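PDB 3QI7: putative transcriptional regulator from Clostridium difficile, which is of unknown function but has the fold of periplasmic sugar-binding proteins, and so probably binds a small ligand. Local coordinates for residues Glu141-Val146 with Gln254-Pro259; Val146-Ser151 with Lys181-Asn186; Ala158-Ala163 with Lys221-Asp226; Lys175-Ile180 with Leu189-Val194. All blocks are in the same frame, centred on the assembly; numbering follows the deposited sequence. Where two conformers were deposited one is given.

Interaction 1. Residues Glu141-Val146 with Gln254-Pro259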
# COMPACT_ATOMS: atom_id res chain seq x y z
N GLU A 141 0.21 -0.12 -13.51
CA GLU A 141 0.62 0.71 -14.64
C GLU A 141 1.07 2.08 -14.18
O GLU A 141 2.17 2.54 -14.54
CB GLU A 141 -0.51 0.86 -15.65
CG GLU A 141 -0.51 -0.22 -16.70
CD GLU A 141 -1.41 0.10 -17.89
OE1 GLU A 141 -1.58 -0.80 -18.75
OE2 GLU A 141 -1.93 1.24 -17.98
N GLU A 142 0.21 2.75 -13.41
CA GLU A 142 0.51 4.09 -12.97
C GLU A 142 1.73 4.08 -12.01
O GLU A 142 2.58 4.99 -12.06
CB GLU A 142 -0.73 4.73 -12.34
CG GLU A 142 -0.51 6.18 -11.91
CD GLU A 142 -0.37 7.14 -13.08
OE1 GLU A 142 -0.58 6.74 -14.25
OE2 GLU A 142 -0.06 8.32 -12.81
N ARG A 143 1.85 3.04 -11.18
CA ARG A 143 3.05 2.90 -10.32
C ARG A 143 4.33 2.87 -11.13
O ARG A 143 5.33 3.53 -10.78
CB ARG A 143 2.93 1.65 -9.44
CG ARG A 143 4.21 1.22 -8.71
CD ARG A 143 4.37 1.99 -7.41
NE ARG A 143 5.73 1.83 -6.86
CZ ARG A 143 6.19 0.74 -6.26
NH1 ARG A 143 5.41 -0.32 -6.10
NH2 ARG A 143 7.45 0.71 -5.80
N GLY A 144 4.33 2.09 -12.21
CA GLY A 144 5.50 1.99 -13.10
C GLY A 144 5.91 3.33 -13.67
O GLY A 144 7.10 3.68 -13.68
N LYS A 145 4.94 4.06 -14.20
CA LYS A 145 5.16 5.34 -14.82
C LYS A 145 5.81 6.28 -13.81
O LYS A 145 6.81 6.92 -14.11
CB LYS A 145 3.84 5.91 -15.32
CG LYS A 145 3.91 7.30 -15.99
CD LYS A 145 2.49 7.75 -16.53
CE LYS A 145 2.54 9.13 -17.19
NZ LYS A 145 2.72 10.17 -16.17
N VAL A 146 5.26 6.32 -12.60
CA VAL A 146 5.68 7.30 -11.59
C VAL A 146 7.06 6.94 -11.04
O VAL A 146 7.90 7.80 -10.80
CB VAL A 146 4.62 7.45 -10.45
CG1 VAL A 146 5.17 8.30 -9.28
CG2 VAL A 146 3.25 8.03 -11.01
N GLN A 254 11.48 1.08 -2.79
CA GLN A 254 11.37 -0.37 -2.54
C GLN A 254 10.29 -0.95 -3.48
O GLN A 254 9.43 -0.22 -3.99
CB GLN A 254 10.93 -0.63 -1.12
CG GLN A 254 11.91 -0.13 -0.01
CD GLN A 254 11.19 0.34 1.23
OE1 GLN A 254 10.65 1.45 1.27
NE2 GLN A 254 11.14 -0.52 2.25
N SER A 255 10.30 -2.27 -3.62
CA SER A 255 9.23 -3.02 -4.27
C SER A 255 7.86 -2.43 -3.92
O SER A 255 7.04 -2.14 -4.80
CB SER A 255 9.34 -4.51 -3.88
OG SER A 255 9.35 -4.73 -2.48
N ASN A 256 7.64 -2.25 -2.63
CA ASN A 256 6.52 -1.47 -2.11
C ASN A 256 7.04 -0.53 -1.04
O ASN A 256 7.54 -1.01 -0.03
CB ASN A 256 5.46 -2.39 -1.53
CG ASN A 256 4.69 -3.11 -2.60
OD1 ASN A 256 3.89 -2.50 -3.31
ND2 ASN A 256 5.00 -4.38 -2.78
N PRO A 257 6.96 0.79 -1.26
CA PRO A 257 7.50 1.73 -0.26
C PRO A 257 6.94 1.54 1.15
O PRO A 257 5.73 1.45 1.33
CB PRO A 257 7.10 3.10 -0.81
CG PRO A 257 7.06 2.89 -2.31
CD PRO A 257 6.45 1.50 -2.45
N SER A 258 7.85 1.43 2.11
CA SER A 258 7.50 1.21 3.50
C SER A 258 8.65 1.57 4.44
O SER A 258 9.71 0.98 4.36
CB SER A 258 7.11 -0.25 3.73
OG SER A 258 6.88 -0.44 5.11
N PRO A 259 8.42 2.53 5.34
CA PRO A 259 9.45 2.88 6.33
C PRO A 259 9.75 1.75 7.31
O PRO A 259 10.88 1.66 7.85
CB PRO A 259 8.83 4.07 7.08
CG PRO A 259 7.72 4.55 6.23
CD PRO A 259 7.23 3.38 5.46

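Interaction 2. Residues Val146-Ser151 with Lys181-Asn186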
# COMPACT_ATOMS: atom_id res chain seq x y z
N VAL A 146 5.26 6.32 -12.60
CA VAL A 146 5.68 7.30 -11.59
C VAL A 146 7.06 6.94 -11.04
O VAL A 146 7.90 7.80 -10.80
CB VAL A 146 4.62 7.45 -10.45
CG1 VAL A 146 5.17 8.30 -9.28
CG2 VAL A 146 3.25 8.03 -11.01
N LEU A 147 7.31 5.65 -10.88
CA LEU A 147 8.64 5.18 -10.42
C LEU A 147 9.74 5.53 -11.46
O LEU A 147 10.85 5.94 -11.10
CB LEU A 147 8.59 3.69 -10.15
CG LEU A 147 9.90 2.95 -9.86
CD1 LEU A 147 10.63 3.54 -8.63
CD2 LEU A 147 9.58 1.44 -9.68
N ALA A 148 9.44 5.36 -12.74
CA ALA A 148 10.38 5.76 -13.82
C ALA A 148 10.65 7.27 -13.76
O ALA A 148 11.81 7.72 -13.81
CB ALA A 148 9.79 5.36 -15.19
N GLU A 149 9.59 8.06 -13.63
CA GLU A 149 9.74 9.53 -13.57
C GLU A 149 10.54 9.97 -12.34
O GLU A 149 11.49 10.76 -12.46
CB GLU A 149 8.38 10.22 -13.61
CG GLU A 149 7.65 9.99 -14.93
CD GLU A 149 6.26 10.59 -14.93
OE1 GLU A 149 5.90 11.18 -13.91
OE2 GLU A 149 5.54 10.46 -15.95
N ARG A 150 10.20 9.41 -11.18
CA ARG A 150 10.86 9.81 -9.93
C ARG A 150 12.33 9.41 -9.93
O ARG A 150 13.17 10.16 -9.39
CB ARG A 150 10.11 9.28 -8.68
CG ARG A 150 8.81 10.05 -8.42
CD ARG A 150 7.95 9.53 -7.22
NE ARG A 150 6.67 10.25 -7.20
CZ ARG A 150 5.66 10.05 -6.37
NH1 ARG A 150 5.75 9.17 -5.37
NH2 ARG A 150 4.56 10.76 -6.52
N SER A 151 12.64 8.26 -10.53
CA SER A 151 14.02 7.87 -10.82
C SER A 151 14.79 8.91 -11.68
O SER A 151 15.92 9.33 -11.32
CB SER A 151 14.03 6.49 -11.55
OG SER A 151 13.54 5.47 -10.70
N LYS A 181 9.23 0.31 -18.55
CA LYS A 181 10.02 0.24 -19.79
C LYS A 181 9.59 1.29 -20.80
O LYS A 181 10.42 1.95 -21.42
CB LYS A 181 9.91 -1.15 -20.43
CG LYS A 181 10.86 -1.41 -21.57
CD LYS A 181 10.72 -2.86 -22.10
CE LYS A 181 11.76 -3.15 -23.19
NZ LYS A 181 11.64 -4.55 -23.73
N GLU A 182 8.28 1.43 -20.95
CA GLU A 182 7.69 2.37 -21.91
C GLU A 182 7.97 3.79 -21.45
O GLU A 182 8.42 4.66 -22.24
CB GLU A 182 6.19 2.08 -21.99
CG GLU A 182 5.34 2.94 -22.88
CD GLU A 182 3.87 2.50 -22.80
OE1 GLU A 182 3.62 1.27 -22.87
OE2 GLU A 182 2.97 3.37 -22.61
N THR A 183 7.74 4.03 -20.17
CA THR A 183 7.99 5.35 -19.62
C THR A 183 9.47 5.73 -19.76
O THR A 183 9.77 6.84 -20.24
CB THR A 183 7.50 5.51 -18.16
OG1 THR A 183 6.09 5.23 -18.08
CG2 THR A 183 7.75 6.97 -17.68
N CYS A 184 10.38 4.84 -19.36
CA CYS A 184 11.82 5.06 -19.56
C CYS A 184 12.16 5.43 -21.01
O CYS A 184 12.99 6.29 -21.26
CB CYS A 184 12.64 3.85 -19.11
SG CYS A 184 12.83 3.67 -17.34
N LYS A 185 11.52 4.75 -21.96
CA LYS A 185 11.71 5.05 -23.38
C LYS A 185 11.27 6.48 -23.72
O LYS A 185 11.99 7.19 -24.44
CB LYS A 185 10.96 4.06 -24.29
CG LYS A 185 11.39 4.16 -25.77
CD LYS A 185 10.22 4.51 -26.74
CE LYS A 185 9.61 3.28 -27.42
NZ LYS A 185 10.19 2.97 -28.78
N ASN A 186 10.11 6.90 -23.21
CA ASN A 186 9.60 8.22 -23.49
C ASN A 186 10.45 9.35 -22.89
O ASN A 186 10.50 10.45 -23.47
CB ASN A 186 8.16 8.38 -22.95
CG ASN A 186 7.14 7.58 -23.74
OD1 ASN A 186 7.34 7.28 -24.90
ND2 ASN A 186 6.03 7.23 -23.09

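Interaction 3. Residues Ala158-Ala163 with Lys221-Asp226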
# COMPACT_ATOMS: atom_id res chain seq x y z
N ALA A 158 20.52 5.33 -15.69
CA ALA A 158 19.96 4.03 -16.14
C ALA A 158 18.98 3.58 -15.04
O ALA A 158 19.07 4.04 -13.90
CB ALA A 158 21.09 2.97 -16.37
N PHE A 159 18.05 2.70 -15.40
CA PHE A 159 17.15 2.05 -14.46
C PHE A 159 17.36 0.54 -14.59
O PHE A 159 17.12 -0.03 -15.67
CB PHE A 159 15.70 2.39 -14.81
CG PHE A 159 14.67 1.92 -13.82
CD1 PHE A 159 14.34 0.55 -13.68
CD2 PHE A 159 13.94 2.86 -13.08
CE1 PHE A 159 13.36 0.18 -12.80
CE2 PHE A 159 12.98 2.45 -12.17
CZ PHE A 159 12.68 1.13 -12.06
N ILE A 160 17.81 -0.10 -13.51
CA ILE A 160 18.02 -1.57 -13.50
C ILE A 160 16.81 -2.22 -12.80
O ILE A 160 16.49 -1.86 -11.68
CB ILE A 160 19.36 -1.97 -12.80
CG1 ILE A 160 20.50 -1.00 -13.13
CG2 ILE A 160 19.79 -3.41 -13.21
CD1 ILE A 160 20.86 -0.80 -14.64
N HIS A 161 16.10 -3.13 -13.50
CA HIS A 161 14.95 -3.87 -12.96
C HIS A 161 15.29 -5.34 -12.76
O HIS A 161 15.74 -6.00 -13.71
CB HIS A 161 13.80 -3.78 -13.98
CG HIS A 161 12.51 -4.39 -13.51
ND1 HIS A 161 12.27 -5.75 -13.56
CD2 HIS A 161 11.38 -3.81 -13.04
CE1 HIS A 161 11.04 -5.98 -13.11
NE2 HIS A 161 10.48 -4.82 -12.79
N TYR A 162 15.12 -5.82 -11.52
CA TYR A 162 15.47 -7.20 -11.12
C TYR A 162 14.19 -7.95 -10.69
O TYR A 162 13.45 -7.47 -9.85
CB TYR A 162 16.46 -7.19 -9.93
CG TYR A 162 17.86 -6.75 -10.25
CD1 TYR A 162 18.70 -7.55 -10.97
CD2 TYR A 162 18.35 -5.53 -9.78
CE1 TYR A 162 19.98 -7.15 -11.27
CE2 TYR A 162 19.63 -5.12 -10.06
CZ TYR A 162 20.46 -5.94 -10.81
OH TYR A 162 21.74 -5.53 -11.09
N ALA A 163 14.00 -9.15 -11.26
CA ALA A 163 12.83 -10.01 -11.04
C ALA A 163 13.15 -11.35 -11.67
O ALA A 163 13.81 -11.40 -12.71
CB ALA A 163 11.60 -9.44 -11.74
N LYS A 221 29.78 -0.32 -12.69
CA LYS A 221 30.98 -0.17 -13.53
C LYS A 221 30.64 0.31 -14.93
O LYS A 221 31.37 1.12 -15.52
CB LYS A 221 31.74 -1.50 -13.62
CG LYS A 221 32.49 -1.81 -12.35
CD LYS A 221 33.26 -3.12 -12.45
CE LYS A 221 33.50 -3.75 -11.07
NZ LYS A 221 34.88 -4.24 -10.94
N LYS A 222 29.51 -0.14 -15.45
CA LYS A 222 29.06 0.25 -16.79
C LYS A 222 28.60 1.70 -16.85
O LYS A 222 29.04 2.46 -17.72
CB LYS A 222 27.92 -0.64 -17.25
CG LYS A 222 28.35 -1.99 -17.67
CD LYS A 222 27.16 -2.90 -17.85
CE LYS A 222 26.08 -2.24 -18.73
NZ LYS A 222 24.76 -2.96 -18.67
N TYR A 223 27.74 2.09 -15.92
CA TYR A 223 27.11 3.42 -15.94
C TYR A 223 27.64 4.44 -14.94
O TYR A 223 27.33 5.62 -15.07
CB TYR A 223 25.63 3.26 -15.69
CG TYR A 223 24.95 2.45 -16.77
CD1 TYR A 223 24.57 3.04 -17.98
CD2 TYR A 223 24.65 1.12 -16.56
CE1 TYR A 223 23.90 2.30 -18.96
CE2 TYR A 223 24.01 0.38 -17.52
CZ TYR A 223 23.64 0.96 -18.72
OH TYR A 223 23.01 0.18 -19.66
N GLY A 224 28.41 4.01 -13.96
CA GLY A 224 28.73 4.91 -12.85
C GLY A 224 27.60 4.81 -11.83
O GLY A 224 26.59 4.11 -12.04
N LYS A 225 27.77 5.51 -10.72
CA LYS A 225 26.90 5.33 -9.58
C LYS A 225 25.51 5.96 -9.74
O LYS A 225 24.61 5.63 -8.95
CB LYS A 225 27.58 5.86 -8.31
CG LYS A 225 27.73 7.36 -8.30
CD LYS A 225 28.51 7.86 -7.09
CE LYS A 225 28.55 9.40 -7.08
NZ LYS A 225 27.25 10.04 -7.48
N ASP A 226 25.32 6.85 -10.72
CA ASP A 226 24.02 7.51 -10.86
C ASP A 226 23.06 6.69 -11.70
O ASP A 226 22.68 7.06 -12.83
CB ASP A 226 24.13 8.93 -11.42
CG ASP A 226 24.89 9.87 -10.49
OD1 ASP A 226 24.94 9.65 -9.28
OD2 ASP A 226 25.45 10.86 -11.01

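Interaction 4. Residues Lys175-Ile180 with Leu189-Val194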
# COMPACT_ATOMS: atom_id res chain seq x y z
N LYS A 175 2.88 -5.99 -15.52
CA LYS A 175 2.26 -4.76 -15.97
C LYS A 175 3.09 -3.53 -15.54
O LYS A 175 3.29 -2.60 -16.32
CB LYS A 175 0.85 -4.71 -15.36
CG LYS A 175 -0.05 -3.60 -15.76
CD LYS A 175 -1.52 -4.06 -15.63
N ARG A 176 3.54 -3.51 -14.28
CA ARG A 176 4.44 -2.46 -13.82
C ARG A 176 5.74 -2.43 -14.61
O ARG A 176 6.20 -1.36 -15.06
CB ARG A 176 4.78 -2.68 -12.38
CG ARG A 176 5.50 -1.50 -11.77
CD ARG A 176 5.84 -1.77 -10.31
NE ARG A 176 6.48 -3.06 -10.09
CZ ARG A 176 6.50 -3.70 -8.92
NH1 ARG A 176 5.92 -3.17 -7.85
NH2 ARG A 176 7.12 -4.86 -8.79
N LEU A 177 6.34 -3.59 -14.80
CA LEU A 177 7.53 -3.69 -15.65
C LEU A 177 7.34 -3.07 -17.04
O LEU A 177 8.17 -2.28 -17.48
CB LEU A 177 7.97 -5.15 -15.78
CG LEU A 177 9.05 -5.47 -16.81
CD1 LEU A 177 10.30 -4.69 -16.57
CD2 LEU A 177 9.37 -6.98 -16.78
N GLU A 178 6.25 -3.45 -17.72
CA GLU A 178 5.92 -2.93 -19.04
C GLU A 178 5.81 -1.39 -19.07
O GLU A 178 6.32 -0.73 -19.99
CB GLU A 178 4.62 -3.60 -19.59
CG GLU A 178 3.94 -2.92 -20.81
CD GLU A 178 2.73 -3.72 -21.38
OE1 GLU A 178 1.77 -4.01 -20.62
OE2 GLU A 178 2.72 -4.05 -22.59
N MSE A 179 5.13 -0.82 -18.08
CA MSE A 179 5.00 0.61 -18.02
C MSE A 179 6.30 1.29 -17.57
O MSE A 179 6.58 2.38 -18.05
CB MSE A 179 3.81 1.03 -17.14
CG MSE A 179 3.53 2.51 -17.21
SE MSE A 179 3.18 3.14 -19.04
CE MSE A 179 1.48 2.23 -19.32
N ILE A 180 7.13 0.66 -16.73
CA ILE A 180 8.44 1.26 -16.44
C ILE A 180 9.24 1.37 -17.74
O ILE A 180 9.86 2.41 -18.00
CB ILE A 180 9.27 0.48 -15.41
CG1 ILE A 180 8.61 0.57 -14.05
CG2 ILE A 180 10.71 1.03 -15.29
CD1 ILE A 180 9.08 -0.54 -13.07
N LEU A 189 15.48 7.53 -20.47
CA LEU A 189 16.20 6.84 -19.40
C LEU A 189 16.53 5.41 -19.83
O LEU A 189 15.63 4.56 -19.94
CB LEU A 189 15.36 6.79 -18.12
CG LEU A 189 15.92 6.10 -16.85
CD1 LEU A 189 17.38 6.52 -16.59
CD2 LEU A 189 15.02 6.43 -15.66
N PRO A 190 17.82 5.10 -20.03
CA PRO A 190 18.19 3.73 -20.35
C PRO A 190 17.60 2.72 -19.36
O PRO A 190 17.63 2.92 -18.17
CB PRO A 190 19.72 3.75 -20.31
CG PRO A 190 20.07 5.18 -20.67
CD PRO A 190 18.99 6.00 -20.02
N PHE A 191 17.01 1.65 -19.89
CA PHE A 191 16.37 0.66 -19.07
C PHE A 191 17.07 -0.69 -19.27
O PHE A 191 17.33 -1.09 -20.40
CB PHE A 191 14.88 0.56 -19.43
CG PHE A 191 14.16 -0.52 -18.71
CD1 PHE A 191 13.70 -0.32 -17.43
CD2 PHE A 191 13.91 -1.74 -19.33
CE1 PHE A 191 13.02 -1.33 -16.75
CE2 PHE A 191 13.23 -2.74 -18.68
CZ PHE A 191 12.79 -2.54 -17.38
N VAL A 192 17.38 -1.37 -18.16
CA VAL A 192 18.07 -2.65 -18.20
C VAL A 192 17.25 -3.68 -17.45
O VAL A 192 17.05 -3.54 -16.24
CB VAL A 192 19.46 -2.54 -17.53
CG1 VAL A 192 20.22 -3.89 -17.63
CG2 VAL A 192 20.25 -1.36 -18.17
N GLN A 193 16.74 -4.71 -18.14
CA GLN A 193 16.00 -5.78 -17.43
C GLN A 193 16.91 -6.97 -17.18
O GLN A 193 17.52 -7.50 -18.11
CB GLN A 193 14.75 -6.21 -18.20
CG GLN A 193 14.11 -7.46 -17.65
CD GLN A 193 12.90 -7.86 -18.43
OE1 GLN A 193 12.43 -7.09 -19.25
NE2 GLN A 193 12.42 -9.08 -18.21
N VAL A 194 16.99 -7.39 -15.92
CA VAL A 194 17.85 -8.50 -15.52
C VAL A 194 17.02 -9.55 -14.80
O VAL A 194 16.36 -9.26 -13.77
CB VAL A 194 18.98 -8.02 -14.62
CG1 VAL A 194 19.95 -9.22 -14.28
CG2 VAL A 194 19.74 -6.90 -15.29

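Interaction 1. Residues Glu141-Val146 with Gln254-Pro259
R143 sets out from helix 140-153 with CG swung away from its own backbone N (chi1 168°) and bends sharply at chi2 (84°), which carries its guanidinium end-on into the loop of residues 254-259. There both terminal nitrogens converge on one carbonyl oxygen. NH1 of R143 donates to S255 O at 2.8 Å in a fairly straight bond (155° at the hydrogen), and NH2 of R143 reaches the same S255 O at 3.0 Å. The acceptor lies exactly in the guanidinium plane, although NH2 approaches from well above the carbonyl plane of S255. R143 NH2 also makes a weak bond to Q254 O (2.8 Å). One buried arginine thus pins a helix to a loop distant in sequence. The contact lies about 9 Å, centre to centre, from the centre of the molecule, probably near where the two lobes of a periplasmic-binding-protein-like fold meet. One face of the guanidinium carries P257, whose CD stands 3.6 Å from R143 NH2. R143 NE pairs with the carboxylate of E253, so charge and hydrogen bonds together should limit rotation of the group; that carboxylate may also ease the closeness of R176 to R143. The loop is also bonded within itself. Q254 folds its side chain back on S258, Q254 OE1 accepting from S258 N (2.9 Å) and Q254 NE2 donating to S258 O (3.0 Å), while the hydroxyl of S255 is engaged by D237.

Interaction 2. Residues Val146-Ser151 with Lys181-Asn186
A148 rests its methyl group against T183, with CB 3.6 Å from T183 CG2 and 3.8 Å from T183 CB. On its other flank the same methyl meets the sulfur of C184, at 4.1 Å between A148 CB and C184 SG. T183 turns CG2 to the contact because that methyl stands opposite its backbone N, while OG1, beside the N (chi1 -58°), bonds back to M179 O one helical turn earlier; the polar branch is thus satisfied within its own helix and the apolar one does the packing. The two helices, 140-153 and 171-186, lie side by side on one face of the three-stranded parallel sheet of this alpha/beta lobe, their local axes 8.7 Å apart and crossing at -38°. So small a residue as A148 lets the backbones come near, its CA lying 6.0 Å from the CA of C184. E149 adds its aliphatic part, CG lying 4.1 Å from T183 CG2 and the chain passing at about a right angle to the threonine, while its carboxylate is held by K145. Beneath the pair, C184 and L147 both reach F159 of the central strand, as does S151, whose OG donates to L147 O at 2.8 Å.

Interaction 3. Residues Ala158-Ala163 with Lys221-Asp226
D226 OD1 is gripped by two cations: K225 NZ, at 3.0 Å on the syn side and about 30° out of the carboxylate plane, and R298 from elsewhere in the chain. These salt bridges lie in the turn that follows helix 203-223, where the chain heads back into strand 228-231 of the three-stranded parallel sheet. This is the end of a beta-alpha-beta crossover in a lobe of periplasmic-binding-protein type: strand 191-196, helix 203-223 and strand 228-231, the helix running over one face of the sheet and linking its two outermost strands, with strand 159-164 between them. The last turn of the helix is packed through Y223 against A158, at the end of the segment that leads into strand 159-164. The tyrosine CG lies beside the backbone N (chi1 -62°), and the ring thus spreads over A158, with V192 also touching it from the neighbouring strand. I160 contributes a looser apolar contact, CD1 being 4.4 Å from Y223 CE2. G224 breaks the helix with positive phi, and the chain then passes D226, whose carbonyl O stays 4.0 Å from A158 N; the sheet pairing proper starts two residues further on, where the backbone of N228 bonds to A158 and I160. On the same side of the sheet Y162 lies against L212 and I216, and its hydroxyl bonds to D215. The CH-pi contact is nearly centred: A158 CB sits 3.7 Å from the centroid of the Y223 ring, only 5° off its normal.

Interaction 4. Residues Lys175-Ile180 with Leu189-Val194
At the edge of the F191 ring, near its plane, sits L177 CD1, only 3.4 Å from F191 CZ, a tight carbon-carbon contact. I180 arrives obliquely, its CG2 3.6 Å from F191 CE1 and 3.9 Å from F191 CD1. The two aliphatic side chains cross the phenylalanine at about right angles and touch neighbouring positions of one ring. K181, a residue further along the helix, brings its CG to the remaining ortho carbon, CD2 of F191. The pair of elements belongs to a beta-alpha-beta crossover: strand 159-164 leads into helix 171-186, and the chain returns in strand 191-196, beside and parallel to the first. Helix and returning strand accordingly run nearly antiparallel, at 152°, with 10.7 Å between their local axes, a gap that F191 and Q193 bridge from the strand. Q193 is extended, with CG opposite its backbone N (chi1 169°), and brings its amide across the end of L177, where CD2 of the leucine does the touching: L177 CD2 is 3.9 Å from Q193 OE1 and 4.0 Å from Q193 NE2, so this is packing and not polar pairing. L168 touches both L177 and Q193 at this end of the contact, whereas F159 and L147 both touch I180.

Following the chain from the N terminus, helix 140-153 is the first element used; its first half is met only much later, in interaction 1, and its second half sooner, when helix 171-186 comes back onto it and closes interaction 2. Interaction 4 follows as strand 191-196 returns along helix 171-186; its loop crosses that of interaction 2, both drawing on this helix. Interaction 3 spans strand 159-164 to the end of helix 203-223, encloses interaction 4 and crosses interaction 2. Interaction 1 closes last, at residues 254-259, with the other three nested inside. Helices 140-153 and 171-186 thereby cover one sheet face, helix 203-223 the other, with F159 reaching interaction 2 from the middle strand.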